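Local coordinates for 2-nitrobenzoate nitroreductase (Pseudomonas fluorescens, PDB 4Z85) that reduces the nitro group of 2-nitrobenzoate as a flavin-dependent nitroreductase of the flavoredoxin family, with FMN as its cofactor, at the interface of chains A and B. Numbering follows the deposited sequence. Chains: chain A/B, 2-nitrobenzoate nitroreductase.

Four patches sample the two-fold interface. Contact 1 and contact 2 adjoin, their C-alpha centres about 4 Å apart, and share A:Asn11 and B:Glu52: in both, helix 11-21 of chain A meets strand 47-52 of chain B. Contact 3, about 29 Å from contact 1, repeats this with the chains exchanged and adds 3-10 helix 6-8 of chain B and strand 153-165 of chain A. Contact 4 lies about 21 Å from contact 3, where residues 184-199 of chain A meet residues 188-195 and B:Pro24 of chain B. The repeated helix-to-strand packing suggests a dimer, although the structure alone does not prove it in solution.

Contact 1: the interface of chains A and B. Residues chain A 11, 14, 149; chain B 52-53, 55.
B:Glu52 closes strand 47-52 with phi/psi of -111°/-12°, and the more extended B:Asp53 carries the chain on toward strand 55-62, placing this turn against helix 11-21 of chain A. The main contact joins the amide of A:Asn11 to the side chain of B:Asp53. The amide and carboxylate planes stand 43° apart, with the amide lying against CB and CG of the aspartate. A:Asn11 OD1 comes to 3.3 Å from B:Asp53 CB, while ND2 gives a weak hydrogen bond of 3.4 Å to the carboxylate OD2. The amide is also held within its own helix: the ammonium NZ of A:Lys14 donates to A:Asn11 OD1 over 3.1 Å, approaching almost in line with the carbonyl bond. This bond probably favours the amide orientation that turns ND2 toward the aspartate. Replacing A:Asn11 by an alanine would probably leave B:Asp53 OD2 without this amide partner and A:Lys14 NZ freer to turn. The lysine CD already lies beside the carbonyl oxygen of B:Glu52, and the bend at chi3 (-71°) keeps CE and NZ alongside it. The positive end of the lysine also lies near the B:Asp53 carboxylate and may favour the negative charge there without direct contact. Across the turn, A:Phe149 contributes a smaller contact through one ring corner, CE1, which lies 3.6 Å from the backbone oxygen B:Asp53 O.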
ATOM      1  N   ASN A  11     -15.991  15.183  -0.196  1.00 27.78           N
ATOM      2  CA  ASN A  11     -14.992  14.303  -0.795  1.00 30.76           C
ATOM      3  C   ASN A  11     -13.571  14.751  -0.488  1.00 29.70           C
ATOM      4  O   ASN A  11     -12.682  13.921  -0.304  1.00 27.36           O
ATOM      5  CB  ASN A  11     -15.194  14.207  -2.303  1.00 29.44           C
ATOM      6  CG  ASN A  11     -16.233  13.172  -2.677  1.00 39.19           C
ATOM      7  OD1 ASN A  11     -16.568  12.299  -1.874  1.00 35.19           O
ATOM      8  ND2 ASN A  11     -16.762  13.271  -3.892  1.00 40.73           N
ATOM      9  N   LYS A  14     -12.811  13.704   3.144  1.00 24.17           N
ATOM     10  CA  LYS A  14     -12.577  12.262   3.150  1.00 23.67           C
ATOM     11  C   LYS A  14     -11.201  11.951   2.584  1.00 22.70           C
ATOM     12  O   LYS A  14     -10.449  11.166   3.168  1.00 22.45           O
ATOM     13  CB  LYS A  14     -13.669  11.527   2.367  1.00 24.46           C
ATOM     14  CG  LYS A  14     -14.972  11.392   3.162  1.00 25.13           C
ATOM     15  CD  LYS A  14     -16.069  10.661   2.400  1.00 29.88           C
ATOM     16  CE  LYS A  14     -16.618  11.494   1.273  1.00 28.74           C
ATOM     17  NZ  LYS A  14     -17.755  10.832   0.578  1.00 33.90           N
ATOM     18  N   PHE A 149     -14.111   1.680 -10.863  1.00 26.06           N
ATOM     19  CA  PHE A 149     -14.535   2.073  -9.533  1.00 28.06           C
ATOM     20  C   PHE A 149     -15.799   2.918  -9.699  1.00 29.99           C
ATOM     21  O   PHE A 149     -16.859   2.626  -9.148  1.00 31.64           O
ATOM     22  CB  PHE A 149     -13.389   2.857  -8.869  1.00 29.13           C
ATOM     23  CG  PHE A 149     -13.580   3.159  -7.420  1.00 32.83           C
ATOM     24  CD1 PHE A 149     -14.224   4.323  -7.023  1.00 33.36           C
ATOM     25  CD2 PHE A 149     -13.050   2.325  -6.447  1.00 29.40           C
ATOM     26  CE1 PHE A 149     -14.374   4.628  -5.684  1.00 29.94           C
ATOM     27  CE2 PHE A 149     -13.193   2.626  -5.104  1.00 27.92           C
ATOM     28  CZ  PHE A 149     -13.866   3.779  -4.718  1.00 30.01           C
TER
ATOM     29  N   GLU B  52     -12.157   7.647  -2.315  1.00 21.21           N
ATOM     30  CA  GLU B  52     -12.839   8.390  -1.247  1.00 21.62           C
ATOM     31  C   GLU B  52     -14.362   8.481  -1.420  1.00 21.35           C
ATOM     32  O   GLU B  52     -15.055   8.858  -0.477  1.00 24.41           O
ATOM     33  CB  GLU B  52     -12.265   9.807  -1.119  1.00 26.28           C
ATOM     34  CG  GLU B  52     -12.512  10.708  -2.314  1.00 30.51           C
ATOM     35  CD  GLU B  52     -11.256  10.931  -3.139  1.00 40.56           C
ATOM     36  OE1 GLU B  52     -10.278  10.167  -2.966  1.00 39.94           O
ATOM     37  OE2 GLU B  52     -11.245  11.884  -3.954  1.00 51.07           O
ATOM     38  N   ASP B  53     -14.869   8.109  -2.592  1.00 20.51           N
ATOM     39  CA  ASP B  53     -16.308   8.226  -2.891  1.00 26.57           C
ATOM     40  C   ASP B  53     -16.833   7.028  -3.695  1.00 23.85           C
ATOM     41  O   ASP B  53     -16.851   7.065  -4.918  1.00 26.69           O
ATOM     42  CB  ASP B  53     -16.573   9.528  -3.659  1.00 27.05           C
ATOM     43  CG  ASP B  53     -18.037   9.710  -4.025  1.00 32.55           C
ATOM     44  OD1 ASP B  53     -18.893   9.123  -3.338  1.00 28.64           O
ATOM     45  OD2 ASP B  53     -18.324  10.448  -4.992  1.00 31.04           O
ATOM     46  N   PRO B  55     -15.661   5.788   0.326  1.00 21.02           N
ATOM     47  CA  PRO B  55     -14.338   5.629   0.953  1.00 21.29           C
ATOM     48  C   PRO B  55     -13.973   4.150   1.096  1.00 19.83           C
ATOM     49  O   PRO B  55     -14.359   3.512   2.077  1.00 20.66           O
ATOM     50  CB  PRO B  55     -14.511   6.304   2.318  1.00 26.94           C
ATOM     51  CG  PRO B  55     -15.957   6.177   2.612  1.00 28.96           C
ATOM     52  CD  PRO B  55     -16.658   6.296   1.286  1.00 27.45           C
TER

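Contact 2: the interface of chains A and B. Residues chain A 11, 15, 18-19, 153; chain B 49, 51-52.
The ring of A:Tyr15 meets the carboxylate of B:Glu52 at its edge: OE1 lies in the ring plane, 3.8 Å from CD1, with the ring and carboxylate planes 70° apart. One face of this ring takes the methyl CG2 of A:Thr19 from the next turn of the same helix. In this flavin reductase-like protein of the flavoredoxin family, the patch packs helix 11-21 of one chain on strand 47-52 of the other. The side chains of A:Ile18 and B:Tyr49 cross at about a right angle. The branch methyl CG2 of A:Ile18 bears on the root of the tyrosine, 3.6 Å from B:Tyr49 CB, while its CD1 reaches along the strand to 3.9 Å from B:Glu52 CA. At the other end of the tyrosine, A:Thr19 CG2 lies 3.6 Å from the phenol oxygen B:Tyr49 OH. With chi1 of 58°, the threonine hydroxyl OG1 turns back into the helix and donates a 2.8 Å hydrogen bond to the carbonyl oxygen A:Tyr15 O, tilted from the carbonyl plane. That bond fixes the methyl toward both tyrosines. From strand 153-165, the extended chain of A:Arg153 brings NE to 3.7 Å from B:Gly51 CA.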
ATOM      1  N   ASN A  11     -15.991  15.183  -0.196  1.00 27.78           N
ATOM      2  CA  ASN A  11     -14.992  14.303  -0.795  1.00 30.76           C
ATOM      3  C   ASN A  11     -13.571  14.751  -0.488  1.00 29.70           C
ATOM      4  O   ASN A  11     -12.682  13.921  -0.304  1.00 27.36           O
ATOM      5  CB  ASN A  11     -15.194  14.207  -2.303  1.00 29.44           C
ATOM      6  CG  ASN A  11     -16.233  13.172  -2.677  1.00 39.19           C
ATOM      7  OD1 ASN A  11     -16.568  12.299  -1.874  1.00 35.19           O
ATOM      8  ND2 ASN A  11     -16.762  13.271  -3.892  1.00 40.73           N
ATOM      9  N   TYR A  15     -10.859  12.570   1.462  1.00 22.31           N
ATOM     10  CA  TYR A  15      -9.518  12.410   0.898  1.00 23.86           C
ATOM     11  C   TYR A  15      -8.439  12.744   1.926  1.00 25.03           C
ATOM     12  O   TYR A  15      -7.494  11.974   2.121  1.00 21.96           O
ATOM     13  CB  TYR A  15      -9.341  13.275  -0.345  1.00 23.14           C
ATOM     14  CG  TYR A  15      -7.910  13.329  -0.839  1.00 25.01           C
ATOM     15  CD1 TYR A  15      -7.404  12.343  -1.689  1.00 28.49           C
ATOM     16  CD2 TYR A  15      -7.064  14.359  -0.454  1.00 27.70           C
ATOM     17  CE1 TYR A  15      -6.093  12.398  -2.142  1.00 25.26           C
ATOM     18  CE2 TYR A  15      -5.754  14.415  -0.899  1.00 28.58           C
ATOM     19  CZ  TYR A  15      -5.276  13.437  -1.736  1.00 31.01           C
ATOM     20  OH  TYR A  15      -3.970  13.522  -2.169  1.00 33.07           O
ATOM     21  N   ILE A  18      -8.418  10.061   4.902  1.00 19.72           N
ATOM     22  CA  ILE A  18      -7.925   8.775   4.400  1.00 18.18           C
ATOM     23  C   ILE A  18      -6.422   8.834   4.112  1.00 18.17           C
ATOM     24  O   ILE A  18      -5.650   8.036   4.664  1.00 18.70           O
ATOM     25  CB  ILE A  18      -8.654   8.334   3.120  1.00 19.82           C
ATOM     26  CG1 ILE A  18     -10.137   8.092   3.398  1.00 20.87           C
ATOM     27  CG2 ILE A  18      -7.987   7.057   2.555  1.00 20.52           C
ATOM     28  CD1 ILE A  18     -10.971   7.958   2.131  1.00 18.89           C
ATOM     29  N   THR A  19      -5.990   9.776   3.276  1.00 18.38           N
ATOM     30  CA  THR A  19      -4.563   9.813   2.919  1.00 18.31           C
ATOM     31  C   THR A  19      -3.678  10.196   4.100  1.00 20.12           C
ATOM     32  O   THR A  19      -2.488   9.853   4.136  1.00 19.91           O
ATOM     33  CB  THR A  19      -4.273  10.766   1.753  1.00 19.71           C
ATOM     34  OG1 THR A  19      -4.717  12.098   2.080  1.00 20.83           O
ATOM     35  CG2 THR A  19      -4.952  10.275   0.465  1.00 20.97           C
ATOM     36  N   ARG A 153     -12.893   6.935 -11.873  1.00 34.51           N
ATOM     37  CA  ARG A 153     -11.802   6.221 -11.201  1.00 29.17           C
ATOM     38  C   ARG A 153     -11.821   4.741 -11.554  1.00 24.79           C
ATOM     39  O   ARG A 153     -12.887   4.153 -11.657  1.00 25.97           O
ATOM     40  CB  ARG A 153     -11.924   6.392  -9.695  1.00 29.58           C
ATOM     41  CG  ARG A 153     -10.703   5.993  -8.890  1.00 29.17           C
ATOM     42  CD  ARG A 153     -10.816   6.648  -7.528  1.00 30.11           C
ATOM     43  NE  ARG A 153      -9.686   6.377  -6.657  1.00 31.33           N
ATOM     44  CZ  ARG A 153      -8.491   6.939  -6.779  1.00 28.94           C
ATOM     45  NH1 ARG A 153      -8.248   7.809  -7.757  1.00 36.34           N
ATOM     46  NH2 ARG A 153      -7.533   6.628  -5.924  1.00 29.18           N
TER
ATOM     47  N   TYR B  49      -5.659   2.111   0.468  1.00 17.55           N
ATOM     48  CA  TYR B  49      -6.954   2.703   0.133  1.00 16.34           C
ATOM     49  C   TYR B  49      -7.137   2.707  -1.376  1.00 14.49           C
ATOM     50  O   TYR B  49      -6.165   2.710  -2.150  1.00 16.72           O
ATOM     51  CB  TYR B  49      -7.077   4.132   0.692  1.00 17.21           C
ATOM     52  CG  TYR B  49      -6.490   5.228  -0.177  1.00 16.16           C
ATOM     53  CD1 TYR B  49      -5.123   5.493  -0.176  1.00 18.17           C
ATOM     54  CD2 TYR B  49      -7.312   6.006  -0.998  1.00 19.15           C
ATOM     55  CE1 TYR B  49      -4.586   6.495  -0.972  1.00 19.24           C
ATOM     56  CE2 TYR B  49      -6.782   7.003  -1.796  1.00 18.36           C
ATOM     57  CZ  TYR B  49      -5.428   7.250  -1.777  1.00 19.92           C
ATOM     58  OH  TYR B  49      -4.918   8.262  -2.575  1.00 23.27           O
ATOM     59  N   GLY B  51     -10.207   4.548  -2.777  1.00 19.32           N
ATOM     60  CA  GLY B  51     -10.879   5.780  -3.192  1.00 20.45           C
ATOM     61  C   GLY B  51     -11.604   6.459  -2.055  1.00 19.56           C
ATOM     62  O   GLY B  51     -11.681   5.910  -0.957  1.00 19.10           O
ATOM     63  N   GLU B  52     -12.157   7.647  -2.315  1.00 21.21           N
ATOM     64  CA  GLU B  52     -12.839   8.390  -1.247  1.00 21.62           C
ATOM     65  C   GLU B  52     -14.362   8.481  -1.420  1.00 21.35           C
ATOM     66  O   GLU B  52     -15.055   8.858  -0.477  1.00 24.41           O
ATOM     67  CB  GLU B  52     -12.265   9.807  -1.119  1.00 26.28           C
ATOM     68  CG  GLU B  52     -12.512  10.708  -2.314  1.00 30.51           C
ATOM     69  CD  GLU B  52     -11.256  10.931  -3.139  1.00 40.56           C
ATOM     70  OE1 GLU B  52     -10.278  10.167  -2.966  1.00 39.94           O
ATOM     71  OE2 GLU B  52     -11.245  11.884  -3.954  1.00 51.07           O
TER

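Contact 3: the interface of chains A and B. Residues chain A 51-52, 55, 160, 163; chain B 6, 14, 18.
Bends at chi2 (-65°) and chi3 (100°) fold B:Met6 back on itself, bringing its CE methyl against the side chain of A:Met163, extended beyond CG. The two methionine side chains cross at about a right angle, with B:Met6 CE 3.7 Å from A:Met163 CG. Nearer its root, B:Met6 lies over A:Ile160: its CG is 3.4 Å from the carbonyl oxygen A:Ile160 O and also touches the branch methyl CG2. With an alanine in place of B:Met6, a gap would probably open beside A:Ile160, and the A:Met163 side chain would be freer to move. The far end of A:Met163 continues toward helix 11-21 of chain B, its CE methyl lying 3.9 Å from B:Ile18 CG1. A:Ile160 CD1 approaches the same CG1 at 4.1 Å, so B:Ile18 meets both side chains. The terminal CD1 of B:Ile18 reaches farther, resting 3.9 Å from the ring carbon A:Pro55 CB and also against the backbone of A:Gly51 and A:Glu52. The patch sets helix 11-21 and the short 3-10 helix 6-8 of chain B against strands 47-52, 55-62 and 153-165 of chain A.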
ATOM      1  N   GLY A  51      -1.016 -10.455  -4.717  1.00 19.32           N
ATOM      2  CA  GLY A  51      -0.694 -11.870  -4.535  1.00 20.45           C
ATOM      3  C   GLY A  51       0.486 -12.310  -5.369  1.00 19.56           C
ATOM      4  O   GLY A  51       0.988 -11.537  -6.182  1.00 19.10           O
ATOM      5  N   GLU A  52       0.921 -13.560  -5.187  1.00 21.21           N
ATOM      6  CA  GLU A  52       2.093 -14.046  -5.928  1.00 21.62           C
ATOM      7  C   GLU A  52       1.769 -15.108  -6.988  1.00 21.35           C
ATOM      8  O   GLU A  52       2.619 -15.403  -7.827  1.00 24.41           O
ATOM      9  CB  GLU A  52       3.150 -14.604  -4.967  1.00 26.28           C
ATOM     10  CG  GLU A  52       2.735 -15.853  -4.214  1.00 30.51           C
ATOM     11  CD  GLU A  52       2.434 -15.574  -2.751  1.00 40.56           C
ATOM     12  OE1 GLU A  52       2.258 -14.387  -2.389  1.00 39.94           O
ATOM     13  OE2 GLU A  52       2.385 -16.546  -1.962  1.00 51.07           O
ATOM     14  N   PRO A  55       1.268 -13.362  -9.936  1.00 21.02           N
ATOM     15  CA  PRO A  55       1.870 -12.190  -9.278  1.00 21.29           C
ATOM     16  C   PRO A  55       1.136 -10.905  -9.667  1.00 19.83           C
ATOM     17  O   PRO A  55       1.444 -10.309 -10.700  1.00 20.66           O
ATOM     18  CB  PRO A  55       3.312 -12.197  -9.795  1.00 26.94           C
ATOM     19  CG  PRO A  55       3.230 -12.874 -11.109  1.00 28.96           C
ATOM     20  CD  PRO A  55       2.162 -13.925 -10.965  1.00 27.45           C
ATOM     21  N   ILE A 160       2.835  -8.924 -12.851  1.00 19.92           N
ATOM     22  CA  ILE A 160       4.266  -8.772 -13.017  1.00 19.63           C
ATOM     23  C   ILE A 160       4.801  -9.912 -13.875  1.00 21.20           C
ATOM     24  O   ILE A 160       4.681 -11.070 -13.501  1.00 21.95           O
ATOM     25  CB  ILE A 160       4.993  -8.782 -11.670  1.00 21.15           C
ATOM     26  CG1 ILE A 160       4.383  -7.738 -10.738  1.00 19.92           C
ATOM     27  CG2 ILE A 160       6.483  -8.529 -11.870  1.00 20.62           C
ATOM     28  CD1 ILE A 160       4.797  -7.909  -9.293  1.00 17.58           C
ATOM     29  N   MET A 163      11.116  -8.570 -13.538  1.00 24.14           N
ATOM     30  CA  MET A 163      11.637  -7.453 -12.749  1.00 24.88           C
ATOM     31  C   MET A 163      13.048  -7.032 -13.157  1.00 28.39           C
ATOM     32  O   MET A 163      13.903  -7.876 -13.431  1.00 29.39           O
ATOM     33  CB  MET A 163      11.639  -7.806 -11.265  1.00 24.77           C
ATOM     34  CG  MET A 163      10.272  -8.124 -10.661  1.00 25.26           C
ATOM     35  SD  MET A 163      10.410  -8.318  -8.870  1.00 23.75           S
ATOM     36  CE  MET A 163       8.747  -8.852  -8.415  1.00 21.80           C
TER
ATOM     37  N   MET B   6       9.501 -13.778 -14.096  1.00 25.01           N
ATOM     38  CA  MET B   6       8.705 -14.417 -13.057  1.00 24.14           C
ATOM     39  C   MET B   6       8.383 -15.882 -13.390  1.00 26.32           C
ATOM     40  O   MET B   6       8.089 -16.688 -12.504  1.00 26.73           O
ATOM     41  CB  MET B   6       7.398 -13.638 -12.831  1.00 27.99           C
ATOM     42  CG  MET B   6       7.594 -12.226 -12.279  1.00 23.59           C
ATOM     43  SD  MET B   6       8.304 -12.198 -10.619  1.00 25.37           S
ATOM     44  CE  MET B   6      10.019 -11.849 -11.004  1.00 30.54           C
ATOM     45  N   LYS B  14       8.747 -15.842  -5.857  1.00 24.17           N
ATOM     46  CA  LYS B  14       7.909 -14.719  -6.267  1.00 23.67           C
ATOM     47  C   LYS B  14       7.502 -13.898  -5.054  1.00 22.70           C
ATOM     48  O   LYS B  14       7.596 -12.667  -5.073  1.00 22.45           O
ATOM     49  CB  LYS B  14       6.677 -15.207  -7.035  1.00 24.46           C
ATOM     50  CG  LYS B  14       7.001 -15.587  -8.484  1.00 25.13           C
ATOM     51  CD  LYS B  14       5.788 -16.072  -9.265  1.00 29.88           C
ATOM     52  CE  LYS B  14       5.334 -17.432  -8.807  1.00 28.74           C
ATOM     53  NZ  LYS B  14       4.208 -17.961  -9.623  1.00 33.90           N
ATOM     54  N   ILE B  18       8.591  -9.970  -4.787  1.00 19.72           N
ATOM     55  CA  ILE B  18       7.496  -9.001  -4.687  1.00 18.18           C
ATOM     56  C   ILE B  18       7.551  -8.241  -3.358  1.00 18.17           C
ATOM     57  O   ILE B  18       7.615  -7.002  -3.352  1.00 18.70           O
ATOM     58  CB  ILE B  18       6.117  -9.668  -4.814  1.00 19.82           C
ATOM     59  CG1 ILE B  18       5.946 -10.298  -6.196  1.00 20.87           C
ATOM     60  CG2 ILE B  18       5.006  -8.626  -4.545  1.00 20.52           C
ATOM     61  CD1 ILE B  18       4.748 -11.232  -6.286  1.00 18.89           C
TER

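Contact 4: the interface of chains A and B. Residues chain A 184, 195-196, 198-199; chain B 24, 188, 194-195.
B:Arg195 runs alongside A:Asp198 from its CB to its guanidinium. Its CB lies 3.5 Å from the backbone oxygen A:Asp198 O, and CG stays beside that oxygen. Farther out, CD passes the carboxylate at 3.4 Å from A:Asp198 OD2. At the tip, NH1 forms a long salt bridge of 3.4 Å to A:Asp198 OD1, whose hydrogen-bond geometry is weak. The carboxylate and guanidinium planes are nearly perpendicular, 86° apart, so the two charged groups do not meet as a flat pair. A firmer link lies at the backbone, where B:Arg195 N donates to A:Asp198 O over 2.8 Å. Two waters add to the junction, each joining the carbonyl oxygens of A:Arg195 and B:Arg195; water 2 also bonds to A:Asp198 N. Elsewhere in the patch, B:Leu188 CD1 sits over one face of the A:Arg199 guanidinium, offset toward its rim. That arginine is held by its NE, which donates to A:Thr196 O at 2.8 Å close to the guanidinium plane. With chi1 of 48°, A:Thr196 sends OG1 to A:Pro184 O and turns its CG2 methyl toward B:Pro24 and B:Cys194, whose side chain is modelled only to CB; CG2 is 3.7 Å from B:Cys194 CB. The patch joins strand 199-201 of chain A to strand 192-195 of chain B by an antiparallel bridge between A:Arg199 and B:Cys194.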
ATOM      1  N   PRO A 184      13.405   2.685  -0.579  1.00 19.09           N
ATOM      2  CA  PRO A 184      12.331   3.439  -1.229  1.00 18.24           C
ATOM      3  C   PRO A 184      11.753   4.544  -0.342  1.00 18.51           C
ATOM      4  O   PRO A 184      11.864   4.493   0.886  1.00 19.64           O
ATOM      5  CB  PRO A 184      11.276   2.364  -1.515  1.00 17.19           C
ATOM      6  CG  PRO A 184      11.499   1.332  -0.442  1.00 18.51           C
ATOM      7  CD  PRO A 184      13.004   1.312  -0.234  1.00 18.85           C
ATOM      8  N   ARG A 195      11.526   8.603   4.324  1.00 18.57           N
ATOM      9  CA  ARG A 195      12.664   7.848   3.833  1.00 17.06           C
ATOM     10  C   ARG A 195      12.794   6.585   4.674  1.00 19.12           C
ATOM     11  O   ARG A 195      12.511   6.612   5.869  1.00 22.09           O
ATOM     12  CB  ARG A 195      13.942   8.681   3.925  1.00 19.01           C
ATOM     13  CG  ARG A 195      13.923  10.010   3.186  1.00 23.89           C
ATOM     14  CD  ARG A 195      15.128  10.788   3.685  1.00 26.32           C
ATOM     15  NE  ARG A 195      15.396  11.999   2.940  1.00 38.93           N
ATOM     16  CZ  ARG A 195      16.232  12.941   3.356  1.00 42.43           C
ATOM     17  NH1 ARG A 195      16.858  12.816   4.524  1.00 41.20           N
ATOM     18  NH2 ARG A 195      16.424  14.024   2.614  1.00 47.26           N
ATOM     19  N   THR A 196      13.213   5.482   4.066  1.00 18.72           N
ATOM     20  CA  THR A 196      13.282   4.224   4.801  1.00 17.35           C
ATOM     21  C   THR A 196      14.681   4.004   5.385  1.00 21.09           C
ATOM     22  O   THR A 196      15.318   2.983   5.163  1.00 23.34           O
ATOM     23  CB  THR A 196      12.854   3.044   3.908  1.00 21.56           C
ATOM     24  OG1 THR A 196      13.518   3.125   2.644  1.00 20.95           O
ATOM     25  CG2 THR A 196      11.344   3.109   3.659  1.00 19.00           C
ATOM     26  N   ASP A 198      15.337   4.497   8.853  1.00 21.56           N
ATOM     27  CA  ASP A 198      15.269   4.231  10.291  1.00 22.95           C
ATOM     28  C   ASP A 198      14.465   2.954  10.516  1.00 23.06           C
ATOM     29  O   ASP A 198      13.234   2.992  10.605  1.00 21.90           O
ATOM     30  CB  ASP A 198      14.647   5.422  11.024  1.00 23.75           C
ATOM     31  CG  ASP A 198      14.510   5.193  12.522  1.00 26.80           C
ATOM     32  OD1 ASP A 198      15.158   4.266  13.052  1.00 29.17           O
ATOM     33  OD2 ASP A 198      13.757   5.953  13.170  1.00 26.75           O
ATOM     34  N   ARG A 199      15.160   1.826  10.561  1.00 23.23           N
ATOM     35  CA  ARG A 199      14.469   0.538  10.523  1.00 21.43           C
ATOM     36  C   ARG A 199      14.629  -0.258  11.793  1.00 26.38           C
ATOM     37  O   ARG A 199      15.561  -0.036  12.576  1.00 25.65           O
ATOM     38  CB  ARG A 199      14.975  -0.305   9.360  1.00 23.08           C
ATOM     39  CG  ARG A 199      14.940   0.419   8.060  1.00 23.78           C
ATOM     40  CD  ARG A 199      15.450  -0.454   6.962  1.00 26.64           C
ATOM     41  NE  ARG A 199      15.370   0.255   5.691  1.00 24.12           N
ATOM     42  CZ  ARG A 199      15.621  -0.306   4.515  1.00 25.28           C
ATOM     43  NH1 ARG A 199      15.956  -1.590   4.449  1.00 24.86           N
ATOM     44  NH2 ARG A 199      15.517   0.415   3.402  1.00 24.95           N
TER
ATOM     45  N   PRO B  24       7.819   1.237   1.323  1.00 15.80           N
ATOM     46  CA  PRO B  24       7.298   0.561   2.509  1.00 15.08           C
ATOM     47  C   PRO B  24       5.774   0.417   2.376  1.00 16.57           C
ATOM     48  O   PRO B  24       5.153   1.229   1.677  1.00 17.27           O
ATOM     49  CB  PRO B  24       7.678   1.526   3.636  1.00 16.33           C
ATOM     50  CG  PRO B  24       7.555   2.891   2.966  1.00 16.73           C
ATOM     51  CD  PRO B  24       8.001   2.688   1.542  1.00 17.71           C
ATOM     52  N   LEU B 188       8.667  -3.540   5.234  1.00 16.38           N
ATOM     53  CA  LEU B 188       9.613  -3.758   4.144  1.00 14.79           C
ATOM     54  C   LEU B 188       9.773  -5.264   3.914  1.00 18.48           C
ATOM     55  O   LEU B 188       9.104  -6.077   4.558  1.00 19.16           O
ATOM     56  CB  LEU B 188      10.973  -3.121   4.465  1.00 19.78           C
ATOM     57  CG  LEU B 188      10.983  -1.600   4.605  1.00 21.87           C
ATOM     58  CD1 LEU B 188      12.321  -1.153   5.178  1.00 21.99           C
ATOM     59  CD2 LEU B 188      10.735  -0.965   3.243  1.00 20.05           C
ATOM     60  N   CYS B 194      10.041   0.036   8.624  1.00 16.86           N
ATOM     61  CA  CYS B 194      10.568   1.381   8.524  1.00 19.60           C
ATOM     62  C   CYS B 194       9.779   2.312   9.428  1.00 18.71           C
ATOM     63  O   CYS B 194       8.562   2.424   9.313  1.00 17.18           O
ATOM     64  CB  CYS B 194      10.517   1.865   7.070  1.00 22.21           C
ATOM     65  N   ARG B 195      10.463   2.968  10.358  1.00 18.57           N
ATOM     66  CA  ARG B 195       9.804   3.975  11.168  1.00 17.06           C
ATOM     67  C   ARG B 195       9.705   5.255  10.349  1.00 19.12           C
ATOM     68  O   ARG B 195      10.603   5.551   9.563  1.00 22.09           O
ATOM     69  CB  ARG B 195      10.590   4.229  12.455  1.00 19.01           C
ATOM     70  CG  ARG B 195      10.826   3.014  13.338  1.00 23.89           C
ATOM     71  CD  ARG B 195      11.881   3.426  14.349  1.00 26.32           C
ATOM     72  NE  ARG B 195      12.088   2.464  15.410  1.00 38.93           N
ATOM     73  CZ  ARG B 195      13.120   2.505  16.242  1.00 42.43           C
ATOM     74  NH1 ARG B 195      14.050   3.449  16.112  1.00 41.20           N
ATOM     75  NH2 ARG B 195      13.237   1.585  17.190  1.00 47.26           N
TER
HETATM   76  O   HOH W   1      11.127   7.754   7.850  1.00 21.88           O
HETATM   77  O   HOH W   2      12.613   4.739   8.000  1.00 21.88           O